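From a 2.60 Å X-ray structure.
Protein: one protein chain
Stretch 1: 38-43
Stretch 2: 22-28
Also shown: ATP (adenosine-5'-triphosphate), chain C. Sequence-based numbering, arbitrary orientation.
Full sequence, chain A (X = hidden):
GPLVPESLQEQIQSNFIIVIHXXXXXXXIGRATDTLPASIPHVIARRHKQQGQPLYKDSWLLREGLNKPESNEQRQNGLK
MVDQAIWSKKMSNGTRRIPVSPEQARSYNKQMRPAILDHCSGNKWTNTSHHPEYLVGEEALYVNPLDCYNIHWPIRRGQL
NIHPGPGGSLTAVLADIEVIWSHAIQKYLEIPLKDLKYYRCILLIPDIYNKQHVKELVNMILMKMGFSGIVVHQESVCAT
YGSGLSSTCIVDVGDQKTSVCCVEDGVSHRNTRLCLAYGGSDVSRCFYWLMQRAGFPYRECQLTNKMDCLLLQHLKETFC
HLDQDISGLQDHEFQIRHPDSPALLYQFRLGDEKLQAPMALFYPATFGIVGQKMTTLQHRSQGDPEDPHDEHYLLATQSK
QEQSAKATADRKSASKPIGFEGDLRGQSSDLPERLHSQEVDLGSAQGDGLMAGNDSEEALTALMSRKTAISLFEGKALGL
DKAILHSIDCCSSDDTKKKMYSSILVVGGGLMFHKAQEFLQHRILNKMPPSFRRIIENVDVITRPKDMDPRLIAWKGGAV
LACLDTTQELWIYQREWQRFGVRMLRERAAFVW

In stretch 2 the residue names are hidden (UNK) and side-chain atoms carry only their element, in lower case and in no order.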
# COMPACT_ATOMS: atom_id res chain seq x y z
N ALA A 38 -3.46 13.34 -7.70
CA ALA A 38 -3.80 12.29 -8.65
C ALA A 38 -3.28 10.94 -8.13
O ALA A 38 -2.23 10.86 -7.47
CB ALA A 38 -3.23 12.59 -10.01
N SER A 39 -4.03 9.89 -8.43
CA SER A 39 -3.69 8.54 -8.02
C SER A 39 -3.56 7.69 -9.26
O SER A 39 -4.52 7.52 -10.01
CB SER A 39 -4.78 7.95 -7.11
OG SER A 39 -4.62 8.38 -5.76
N ILE A 40 -2.36 7.18 -9.49
CA ILE A 40 -2.09 6.40 -10.69
C ILE A 40 -1.58 5.02 -10.32
O ILE A 40 -0.73 4.89 -9.42
CB ILE A 40 -1.01 7.09 -11.55
CG1 ILE A 40 -1.54 8.42 -12.08
CG2 ILE A 40 -0.56 6.19 -12.69
CD1 ILE A 40 -1.66 9.47 -11.02
N PRO A 41 -2.09 3.99 -11.01
CA PRO A 41 -1.48 2.65 -10.89
C PRO A 41 -0.03 2.78 -11.28
O PRO A 41 0.29 3.23 -12.37
CB PRO A 41 -2.23 1.82 -11.95
CG PRO A 41 -3.55 2.57 -12.14
CD PRO A 41 -3.24 4.03 -11.92
N HIS A 42 0.86 2.42 -10.37
CA HIS A 42 2.27 2.69 -10.57
C HIS A 42 2.89 1.56 -11.39
O HIS A 42 3.62 0.71 -10.87
CB HIS A 42 2.92 2.80 -9.21
CG HIS A 42 4.29 3.39 -9.26
ND1 HIS A 42 5.42 2.63 -9.08
CD2 HIS A 42 4.70 4.65 -9.51
CE1 HIS A 42 6.48 3.41 -9.19
NE2 HIS A 42 6.07 4.64 -9.45
N VAL A 43 2.57 1.56 -12.68
CA VAL A 43 2.85 0.44 -13.56
C VAL A 43 3.05 0.93 -14.99
O VAL A 43 2.54 1.99 -15.37
CB VAL A 43 1.69 -0.57 -13.56
CG1 VAL A 43 0.42 0.10 -14.04
CG2 VAL A 43 2.03 -1.82 -14.41
N UNK A 22 5.35 7.77 -3.98
CA UNK A 22 5.36 6.49 -4.71
C UNK A 22 4.82 5.37 -3.83
O UNK A 22 4.91 5.45 -2.61
c UNK A 22 6.68 8.16 -3.52
c UNK A 22 6.85 6.26 -4.98
c UNK A 22 7.56 7.53 -4.53
N UNK A 23 4.27 4.34 -4.45
CA UNK A 23 3.81 3.15 -3.74
C UNK A 23 4.02 1.93 -4.63
O UNK A 23 4.23 2.05 -5.84
N UNK A 24 3.96 0.74 -4.04
CA UNK A 24 4.07 -0.49 -4.82
C UNK A 24 2.99 -0.54 -5.90
O UNK A 24 3.24 -0.98 -7.02
c UNK A 24 3.93 -1.71 -3.91
o UNK A 24 4.91 -1.68 -2.89
N UNK A 25 1.79 -0.08 -5.56
CA UNK A 25 0.67 -0.20 -6.48
C UNK A 25 0.14 1.16 -6.93
O UNK A 25 -0.31 1.31 -8.08
c UNK A 25 -1.73 -1.03 -6.66
o UNK A 25 0.04 -2.47 -6.01
c UNK A 25 -0.42 -1.13 -5.90
N UNK A 26 0.20 2.16 -6.07
CA UNK A 26 -0.32 3.47 -6.47
C UNK A 26 0.68 4.59 -6.27
O UNK A 26 1.22 4.75 -5.18
o UNK A 26 -2.58 2.81 -5.93
c UNK A 26 -1.60 3.83 -5.72
c UNK A 26 -2.14 5.17 -6.21
N UNK A 27 0.92 5.35 -7.33
CA UNK A 27 1.62 6.61 -7.21
C UNK A 27 0.63 7.72 -6.82
O UNK A 27 -0.46 7.85 -7.38
c UNK A 27 2.80 8.42 -8.64
c UNK A 27 3.89 8.73 -7.61
c UNK A 27 2.31 6.96 -8.53
c UNK A 27 3.29 8.71 -10.04
N UNK A 28 0.98 8.51 -5.83
CA UNK A 28 0.15 9.66 -5.49
C UNK A 28 0.96 10.91 -5.73
O UNK A 28 2.05 11.09 -5.17
n UNK A 28 -1.50 6.88 -2.46
c UNK A 28 -2.13 8.17 -2.73
c UNK A 28 -2.12 5.70 -2.48
n UNK A 28 -1.43 4.60 -2.19
c UNK A 28 -1.71 8.73 -4.07
c UNK A 28 -0.42 9.54 -4.06
n UNK A 28 -3.41 5.60 -2.77
PG ATP C . 2.79 -0.05 -0.43
O1G ATP C . 2.57 1.01 0.61
O2G ATP C . 3.95 0.20 -1.37
O3G ATP C . 2.73 -1.48 0.07
PB ATP C . 0.65 1.37 -1.79
O1B ATP C . 0.38 1.19 -3.26
O2B ATP C . 1.17 2.67 -1.18
O3B ATP C . 1.50 0.07 -1.37
PA ATP C . -1.94 1.87 -0.68
O1A ATP C . -2.42 2.45 -1.99
O2A ATP C . -1.69 2.73 0.53
O3A ATP C . -0.68 0.93 -1.00
O5' ATP C . -2.99 0.74 -0.27
C5' ATP C . -3.36 -0.20 -1.25
C4' ATP C . -4.13 -1.31 -0.58
O4' ATP C . -5.26 -0.73 0.05
C3' ATP C . -4.66 -2.34 -1.56
O3' ATP C . -4.34 -3.66 -1.10
C2' ATP C . -6.16 -2.13 -1.54
O2' ATP C . -6.89 -3.33 -1.76
C1' ATP C . -6.35 -1.63 -0.14
N9 ATP C . -7.67 -1.00 0.02
C8 ATP C . -8.09 0.12 -0.58
N7 ATP C . -9.37 0.40 -0.22
C5 ATP C . -9.76 -0.54 0.64
C6 ATP C . -10.99 -0.84 1.39
N6 ATP C . -12.06 -0.01 1.28
N1 ATP C . -10.99 -1.95 2.18
C2 ATP C . -9.92 -2.76 2.29
N3 ATP C . -8.77 -2.55 1.62
C4 ATP C . -8.63 -1.48 0.80
O HOH W 1 5.33 -0.29 -8.75
O HOH W 2 -5.91 6.89 -3.62

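Position 22 carries three side-chain carbons that close a ring onto the backbone nitrogen, a pattern found only in proline. The residue is Pro22. Pro22 CB, its nearest ring atom to stretch 1, is 4.8 Å from His42 NE2, so the ring lies beside the contact; with no amide hydrogen and a phi held at -72°, it leads the chain stiffly into the turn.

At position 23 no side-chain atom follows CA, so the residue is glycine. An ideal CB on Gly23 would meet no atom of stretch 1, but it would lie 2.5 Å from ATP O2B, a clash. The bare CA therefore leaves room for the phosphates. Its carbonyl O sits 3.5 Å from His42 ND1, at an angle too poor for a hydrogen bond.

Position 24 has one carbon followed by one oxygen, which is serine. The CB of Ser24 points away from stretch 1, and both its OG (2.6 Å) and its backbone N (2.7 Å) donate to ATP O2G. A short hydroxyl arm suits this place because it grips the same phosphate oxygen as its own amide. On the other side, water 1 donates to Ser24 O at 2.8 Å and is hydrogen-bonded to His42 ND1 at 2.9 Å, tying the turn to stretch 1.

Position 25 shows a carbon carrying one oxygen and one carbon, the fork of threonine. Thr25 CG2 comes no nearer to stretch 1 than 5.6 Å, at Pro41 CA, and the hydroxyl is satisfied elsewhere in the structure. Its backbone does the local work: N donates to ATP O1B at 3.0 Å, while O accepts from His42 N at 2.8 Å.

Position 26 repeats that fork of one oxygen and one carbon on CB, again threonine. A beta-branched residue is at ease in the extended chain that begins here. Thr26 CG2 lies 3.9 Å from Ser39 CB, and Thr26 N joins the preceding amide on ATP O1B, also at 3.0 Å.

Position 27 has four carbons forked at the second, with no polar atom: leucine. Leu27 is buried on the same sheet face as Ile40, their CB atoms 4.5 Å apart, and its CB also packs 3.5 Å from His42 CD2. An apolar side chain fits such surroundings.

Position 28 runs through three carbons and a nitrogen to a carbon bearing two more nitrogens, the guanidinium of arginine. Arg28 CG passes 3.4 Å from Ser39 OG on their shared face, and water 2 bridges Arg28 NH1 and Ser39 OG, 2.9 Å from each. The long, charged arm lets NH2 reach ATP O1A in a very short 2.4 Å hydrogen bond.

The contact works as an antiparallel strand pair. Ile40 and Leu27 exchange two hydrogen bonds, Ile40 N to Leu27 O at 2.9 Å and Leu27 N to Ile40 O at 2.7 Å, and the His42 amide extends the ladder to Thr25. Stretch 1 thus braces, through the backbone, a loop and strand whose amides, with the Ser24 and Arg28 side chains, hold the triphosphate.

Stretch 2, residues 22-28: PGSTTLR
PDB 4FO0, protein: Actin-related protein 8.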